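Local coordinates for D-alanine--D-alanine ligase (Coxiella burnetii, PDB 3TQT), which joins two D-alanine molecules into D-alanyl-D-alanine at the expense of ATP, a step of peptidoglycan synthesis for the bacterial cell wall, at residues Leu338-Pro341 and Asn342-Gln346. Numbering follows the deposited sequence.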
loop_
_atom_site.group_PDB
_atom_site.type_symbol
_atom_site.label_atom_id
_atom_site.label_comp_id
_atom_site.label_asym_id
_atom_site.label_seq_id
_atom_site.Cartn_x
_atom_site.Cartn_y
_atom_site.Cartn_z
ATOM N N LEU A 338 -4.833 17.183 25.059
ATOM C CA LEU A 338 -5.130 15.757 24.968
ATOM C C LEU A 338 -3.987 14.936 25.560
ATOM O O LEU A 338 -3.001 14.687 24.880
ATOM C CB LEU A 338 -5.365 15.355 23.505
ATOM C CG LEU A 338 -5.745 13.895 23.237
ATOM C CD1 LEU A 338 -7.073 13.520 23.885
ATOM C CD2 LEU A 338 -5.805 13.631 21.735
ATOM N N PRO A 339 -4.114 14.509 26.827
ATOM C CA PRO A 339 -3.036 13.713 27.432
ATOM C C PRO A 339 -2.774 12.417 26.654
ATOM O O PRO A 339 -3.668 11.874 26.002
ATOM C CB PRO A 339 -3.579 13.393 28.834
ATOM C CG PRO A 339 -4.582 14.465 29.114
ATOM C CD PRO A 339 -5.210 14.773 27.775
ATOM N N CYS A 340 -1.554 11.907 26.727
ATOM C CA CYS A 340 -1.210 10.750 25.907
ATOM C C CYS A 340 -2.078 9.496 26.125
ATOM O O CYS A 340 -2.415 8.806 25.162
ATOM C CB CYS A 340 0.270 10.403 26.033
ATOM S SG CYS A 340 0.787 9.228 24.776
ATOM N N PRO A 341 -2.429 9.180 27.389
ATOM C CA PRO A 341 -3.306 8.022 27.600
ATOM C C PRO A 341 -4.602 8.130 26.798
ATOM O O PRO A 341 -5.037 7.150 26.181
ATOM C CB PRO A 341 -3.621 8.099 29.098
ATOM C CG PRO A 341 -2.431 8.786 29.679
ATOM C CD PRO A 341 -2.040 9.814 28.662
ATOM N N ASN A 342 -5.216 9.312 26.825
ATOM C CA ASN A 342 -6.460 9.560 26.107
ATOM C C ASN A 342 -6.239 9.482 24.605
ATOM O O ASN A 342 -7.086 8.986 23.871
ATOM C CB ASN A 342 -6.996 10.947 26.433
ATOM C CG ASN A 342 -7.229 11.152 27.924
ATOM O OD1 ASN A 342 -8.334 10.978 28.414
ATOM N ND2 ASN A 342 -6.186 11.531 28.637
ATOM N N LEU A 343 -5.111 10.019 24.157
ATOM C CA LEU A 343 -4.742 9.934 22.752
ATOM C C LEU A 343 -4.706 8.463 22.343
ATOM O O LEU A 343 -5.277 8.075 21.327
ATOM C CB LEU A 343 -3.372 10.589 22.521
ATOM C CG LEU A 343 -2.708 10.350 21.164
ATOM C CD1 LEU A 343 -3.599 10.832 19.997
ATOM C CD2 LEU A 343 -1.335 11.032 21.116
ATOM N N LEU A 344 -4.039 7.637 23.147
ATOM C CA LEU A 344 -3.922 6.217 22.817
ATOM C C LEU A 344 -5.292 5.545 22.805
ATOM O O LEU A 344 -5.566 4.715 21.939
ATOM C CB LEU A 344 -2.988 5.499 23.793
ATOM C CG LEU A 344 -1.552 6.024 23.820
ATOM C CD1 LEU A 344 -0.724 5.270 24.872
ATOM C CD2 LEU A 344 -0.929 5.918 22.434
ATOM N N ASP A 345 -6.150 5.887 23.767
ATOM C CA ASP A 345 -7.504 5.319 23.772
ATOM C C ASP A 345 -8.226 5.668 22.476
ATOM O O ASP A 345 -8.908 4.828 21.874
ATOM C CB ASP A 345 -8.344 5.836 24.950
ATOM C CG ASP A 345 -7.822 5.379 26.301
ATOM O OD1 ASP A 345 -7.306 4.245 26.399
ATOM O OD2 ASP A 345 -7.943 6.161 27.272
ATOM N N GLN A 346 -8.100 6.921 22.061
ATOM C CA GLN A 346 -8.751 7.360 20.831
ATOM C C GLN A 346 -8.207 6.625 19.607
ATOM O O GLN A 346 -8.971 6.193 18.737
ATOM C CB GLN A 346 -8.648 8.884 20.697
ATOM C CG GLN A 346 -9.510 9.563 21.779
ATOM C CD GLN A 346 -9.701 11.049 21.576
ATOM O OE1 GLN A 346 -9.563 11.562 20.466
ATOM N NE2 GLN A 346 -10.040 11.751 22.656
HETATM O O HOH W 1 -4.696 4.643 27.236
#
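P339 and L343 are joined by the first backbone bond of helix 340-370, the long C-terminal helix beginning within the ATP-grasp region, with P339 as the N-cap. L343 N donates to P339 O over 3.0 Å, at an N-H...O angle of 163°. The next two i to i+4 bonds follow in step: L344 N reaches C340 O at 2.8 Å and D345 N reaches P341 O at 2.9 Å. P341, lacking an N-H, fits the first turn because no donor is needed there. P341 O accepts a second hydrogen bond, from a water at 2.7 Å, which also donates to D345 OD1; that carboxylate oxygen is further hydrogen-bonded to Y37, so the first turn is tied to the N-terminal domain. Apolar contacts flank the polar ones. L338, with CG anti to its own N (chi1 -178°), lays CD1 against N342 CB at 3.6 Å, while its CD2 meets L343 CD1, the two side chains running nearly perpendicular; W333 and L235 also touch both leucines. C340 SG packs on L344 CG, and T31 of helix 18-31 touches both residues. N342 brings its amide over the face of the P339 ring with ND2 leading, 3.2 Å from P339 CB.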